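Local structure of aspartate aminotransferase (3NRA) at residues L284-G288 with Y289-V293; R381-F384 with S385-H388. The protein probably catalyses the pyridoxal-phosphate-dependent transfer of an amino group from L-aspartate to 2-oxoglutarate, giving oxaloacetate and L-glutamate. All blocks are in the same frame, centred on the assembly; numbering follows the deposited sequence.

How the contacts relate
Contact 1 and contact 2 are both buried, and each is a local contact within its own continuous stretch; their centres are 28 Å apart and nearest atoms about 17 Å apart, so neither touches the other. Contact 1 joins the loop after helix 269-282 to the short helix 288-291 and lies against the second subunit; contact 2 turns the chain from strand 380-383 toward helix 388-404 and is touched by no other chain. Each uses a glutamine NE2 to hold a backbone carbonyl earlier in the chain, Gln291 reaching back five residues and Gln386 three. Contact 1 adds helical backbone bonding and alanine packing, whereas contact 2 adds an asparagine side chain that binds a backbone amide.

Contact 1 (L284-G288 with Y289-V293); sequences LRAAG and YSQAV
Gln291 lays its side chain back along the carbonyls of Ala287 and Ala286, across the first turn of the short helix 288-291. This turn follows the loop after helix 269-282 in the aminotransferase fold, beside strand 105-108 at one border of the seven-stranded sheet, whose Ile107 packs on Gln291 and Ala286. The chain beyond CG is extended (chi2 -175°), which carries the amide past Ala287 to the preceding residue. Gln291 CG passes 3.4 Å from Ala287 O. Gln291 NE2 ends 2.8 Å from Ala286 O. That bond is fairly straight at the hydrogen (161°). Its acceptor lies in the Gln291 amide plane, but NE2 approaches from above the Ala286 carbonyl plane, 37° out of it. The rest of the amide is also engaged, OE1 by Asp80 N and NE2 by Thr75 OG1, so three partners fix its rotation.

The backbone of the same residue closes the turn. Gln291 N donates to Ala287 O at 3.0 Å, the i to i+4 bond of a helix, and only weakly to Gly288 O at 3.3 Å. Cutting this side chain back to an alanine removes the amide, which is likely to leave Ala286 O and Asp80 N without their side-chain partner and let the loop ahead of the helix shift.

Tyr289 turns outward from this turn, although Tyr289 CB still lies 3.7 Å from Gly288 C. Its ring meets Tyr260 of the second subunit edge-to-face, which places the helix at the dimer interface. Within the same chain, Ser290 OG is hydrogen-bonded to Tyr260 O, tying the helix to a neighbouring loop as well. Ser290 packs alongside the methyl group of Ala287: Ala287 CB lies 3.7 Å from Ser290 CB and 3.6 Å from Ser290 OG.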
loop_
_atom_site.group_PDB
_atom_site.type_symbol
_atom_site.label_atom_id
_atom_site.label_comp_id
_atom_site.label_asym_id
_atom_site.label_seq_id
_atom_site.Cartn_x
_atom_site.Cartn_y
_atom_site.Cartn_z
ATOM N N LEU B 284 4.117 -4.863 -2.936
ATOM C CA LEU B 284 5.513 -4.993 -3.462
ATOM C C LEU B 284 6.500 -3.989 -2.864
ATOM O O LEU B 284 7.453 -4.381 -2.220
ATOM C CB LEU B 284 5.578 -4.953 -5.001
ATOM C CG LEU B 284 4.777 -5.967 -5.810
ATOM C CD1 LEU B 284 4.934 -5.685 -7.297
ATOM C CD2 LEU B 284 5.204 -7.409 -5.489
ATOM N N ARG B 285 6.298 -2.702 -3.124
ATOM C CA ARG B 285 7.235 -1.698 -2.714
ATOM C C ARG B 285 6.529 -0.378 -2.618
ATOM O O ARG B 285 5.435 -0.225 -3.139
ATOM C CB ARG B 285 8.385 -1.616 -3.714
ATOM C CG ARG B 285 7.948 -1.306 -5.189
ATOM C CD ARG B 285 9.128 -1.283 -6.129
ATOM N NE ARG B 285 9.731 -2.588 -6.131
ATOM C CZ ARG B 285 9.293 -3.647 -6.829
ATOM N NH1 ARG B 285 8.304 -3.542 -7.734
ATOM N NH2 ARG B 285 9.879 -4.819 -6.640
ATOM N N ALA B 286 7.136 0.575 -1.905
ATOM C CA ALA B 286 6.808 1.978 -2.104
ATOM C C ALA B 286 7.077 2.312 -3.574
ATOM O O ALA B 286 8.079 1.859 -4.138
ATOM C CB ALA B 286 7.676 2.863 -1.175
ATOM N N ALA B 287 6.204 3.107 -4.187
ATOM C CA ALA B 287 6.326 3.413 -5.631
ATOM C C ALA B 287 7.783 3.734 -5.984
ATOM O O ALA B 287 8.412 4.627 -5.361
ATOM C CB ALA B 287 5.414 4.574 -6.027
ATOM N N GLY B 288 8.335 2.966 -6.931
ATOM C CA GLY B 288 9.717 3.125 -7.335
ATOM C C GLY B 288 10.100 4.567 -7.626
ATOM O O GLY B 288 11.076 5.065 -7.083
ATOM N N TYR B 289 9.311 5.239 -8.457
ATOM C CA TYR B 289 9.626 6.601 -8.850
ATOM C C TYR B 289 9.501 7.557 -7.678
ATOM O O TYR B 289 10.349 8.446 -7.504
ATOM C CB TYR B 289 8.740 7.073 -10.004
ATOM C CG TYR B 289 8.942 6.318 -11.331
ATOM C CD1 TYR B 289 10.202 6.009 -11.803
ATOM C CD2 TYR B 289 7.859 5.972 -12.121
ATOM C CE1 TYR B 289 10.369 5.334 -12.989
ATOM C CE2 TYR B 289 8.025 5.315 -13.333
ATOM C CZ TYR B 289 9.264 4.982 -13.746
ATOM O OH TYR B 289 9.434 4.321 -14.926
ATOM N N SER B 290 8.469 7.357 -6.846
ATOM C CA SER B 290 8.265 8.194 -5.643
ATOM C C SER B 290 9.480 8.183 -4.758
ATOM O O SER B 290 9.830 9.205 -4.179
ATOM C CB SER B 290 7.042 7.732 -4.831
ATOM O OG SER B 290 5.842 8.132 -5.444
ATOM N N GLN B 291 10.135 7.026 -4.648
ATOM C CA GLN B 291 11.241 6.862 -3.695
ATOM C C GLN B 291 12.329 7.916 -3.895
ATOM O O GLN B 291 12.832 8.469 -2.930
ATOM C CB GLN B 291 11.821 5.461 -3.779
ATOM C CG GLN B 291 10.939 4.389 -3.123
ATOM C CD GLN B 291 11.594 3.040 -3.124
ATOM O OE1 GLN B 291 12.754 2.918 -2.751
ATOM N NE2 GLN B 291 10.857 1.999 -3.568
ATOM N N ALA B 292 12.588 8.260 -5.166
ATOM C CA ALA B 292 13.578 9.234 -5.545
ATOM C C ALA B 292 13.460 10.575 -4.827
ATOM O O ALA B 292 14.475 11.229 -4.651
ATOM C CB ALA B 292 13.554 9.476 -7.137
ATOM N N VAL B 293 12.237 11.012 -4.441
ATOM C CA VAL B 293 12.103 12.323 -3.770
ATOM C C VAL B 293 12.757 12.326 -2.379
ATOM O O VAL B 293 13.153 13.391 -1.884
ATOM C CB VAL B 293 10.634 12.821 -3.644
ATOM C CG1 VAL B 293 9.930 12.811 -5.023
ATOM C CG2 VAL B 293 9.866 12.005 -2.600
#

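Contact 2 (R381-F384 with S385-H388); sequences RLNF and SQDH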
loop_
_atom_site.group_PDB
_atom_site.type_symbol
_atom_site.label_atom_id
_atom_site.label_comp_id
_atom_site.label_asym_id
_atom_site.label_seq_id
_atom_site.Cartn_x
_atom_site.Cartn_y
_atom_site.Cartn_z
ATOM N N ARG B 381 -11.096 17.995 15.574
ATOM C CA ARG B 381 -9.715 18.200 15.162
ATOM C C ARG B 381 -9.665 19.129 13.951
ATOM O O ARG B 381 -10.479 19.004 13.033
ATOM C CB ARG B 381 -9.018 16.881 14.823
ATOM C CG ARG B 381 -7.515 16.987 14.865
ATOM C CD ARG B 381 -6.834 15.859 14.195
ATOM N NE ARG B 381 -7.144 15.831 12.758
ATOM C CZ ARG B 381 -6.878 14.815 11.942
ATOM N NH1 ARG B 381 -6.233 13.747 12.380
ATOM N NH2 ARG B 381 -7.212 14.900 10.643
ATOM N N LEU B 382 -8.691 20.049 13.976
ATOM C CA LEU B 382 -8.363 20.902 12.859
ATOM C C LEU B 382 -6.959 20.607 12.434
ATOM O O LEU B 382 -6.071 20.593 13.259
ATOM C CB LEU B 382 -8.458 22.359 13.275
ATOM C CG LEU B 382 -9.866 22.972 13.322
ATOM C CD1 LEU B 382 -10.654 22.414 14.466
ATOM C CD2 LEU B 382 -9.786 24.513 13.422
ATOM N N ASN B 383 -6.741 20.398 11.145
ATOM C CA ASN B 383 -5.395 20.494 10.601
ATOM C C ASN B 383 -5.197 21.922 10.104
ATOM O O ASN B 383 -5.815 22.326 9.113
ATOM C CB ASN B 383 -5.166 19.460 9.469
ATOM C CG ASN B 383 -3.743 19.518 8.889
ATOM O OD1 ASN B 383 -3.184 20.598 8.697
ATOM N ND2 ASN B 383 -3.167 18.344 8.590
ATOM N N PHE B 384 -4.332 22.679 10.777
ATOM C CA PHE B 384 -4.161 24.096 10.466
ATOM C C PHE B 384 -3.000 24.413 9.514
ATOM O O PHE B 384 -2.643 25.580 9.344
ATOM C CB PHE B 384 -4.086 24.962 11.767
ATOM C CG PHE B 384 -2.904 24.667 12.654
ATOM C CD1 PHE B 384 -1.689 25.323 12.469
ATOM C CD2 PHE B 384 -3.035 23.796 13.732
ATOM C CE1 PHE B 384 -0.593 25.078 13.330
ATOM C CE2 PHE B 384 -1.980 23.556 14.579
ATOM C CZ PHE B 384 -0.738 24.205 14.372
ATOM N N SER B 385 -2.472 23.415 8.816
ATOM C CA SER B 385 -1.557 23.698 7.693
ATOM C C SER B 385 -2.383 24.153 6.492
ATOM O O SER B 385 -2.662 23.382 5.565
ATOM C CB SER B 385 -0.670 22.504 7.372
ATOM O OG SER B 385 0.306 22.860 6.416
ATOM N N GLN B 386 -2.787 25.429 6.558
ATOM C CA GLN B 386 -3.782 26.030 5.677
ATOM C C GLN B 386 -3.292 27.392 5.249
ATOM O O GLN B 386 -2.293 27.913 5.795
ATOM C CB GLN B 386 -5.108 26.218 6.409
ATOM C CG GLN B 386 -5.739 24.926 6.992
ATOM C CD GLN B 386 -6.147 23.936 5.926
ATOM O OE1 GLN B 386 -6.452 24.318 4.750
ATOM N NE2 GLN B 386 -6.146 22.637 6.296
ATOM N N ASP B 387 -4.006 27.996 4.301
ATOM C CA ASP B 387 -3.863 29.422 4.040
ATOM C C ASP B 387 -4.137 30.181 5.352
ATOM O O ASP B 387 -5.141 29.941 5.987
ATOM C CB ASP B 387 -4.834 29.878 2.954
ATOM C CG ASP B 387 -4.765 31.391 2.700
ATOM O OD1 ASP B 387 -3.924 31.823 1.874
ATOM O OD2 ASP B 387 -5.557 32.149 3.311
ATOM N N HIS B 388 -3.204 31.060 5.745
ATOM C CA HIS B 388 -3.243 31.752 7.045
ATOM C C HIS B 388 -4.528 32.538 7.234
ATOM O O HIS B 388 -5.225 32.364 8.207
ATOM C CB HIS B 388 -2.046 32.714 7.172
ATOM C CG HIS B 388 -1.885 33.320 8.535
ATOM N ND1 HIS B 388 -0.718 33.208 9.260
ATOM C CD2 HIS B 388 -2.728 34.058 9.297
ATOM C CE1 HIS B 388 -0.858 33.824 10.421
ATOM N NE2 HIS B 388 -2.063 34.358 10.465
#
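Gln386 folds its side chain back on the end of strand 380-383, in the small four-stranded sheet. Gln386 CB starts 3.9 Å from Phe384 O, and Gln386 CG comes 3.4 Å from Asn383 O. The bend at chi2 (-65°) then swings the amide back to the same oxygen: Gln386 CD lies 3.6 Å from Asn383 O, and Gln386 NE2 reaches Asn383 O at 2.9 Å in a nearly straight bond (162°). The oxygen lies in the Gln386 amide plane. NE2 also donates to His46 O.

Asn383 answers from the other direction. Asn383 OD1 accepts Ser385 N at 2.9 Å, with the donor nearly in line with the side-chain C=O, closing an Asx turn. Chi1 of -179° sets CG opposite the backbone N, from where OD1 can reach forward; Asn383 OD1 also meets Ser385 CB at 3.4 Å. Next comes an inverse gamma turn centred on Ser385, closed by a weak bond from Gln386 N to Phe384 O (2.8 Å). Ser385 OG bonds to His312, and Asp387 follows as N-cap of helix 388-404. Arg381, just upstream on the strand and hydrogen-bonded to Asn190 OD1, probably corresponds to the arginine that binds the substrate alpha-carboxylate in this family.

Every bond across this contact joins uncharged amide groups, so the two buried side chains act as extra peptide groups where the strand ends.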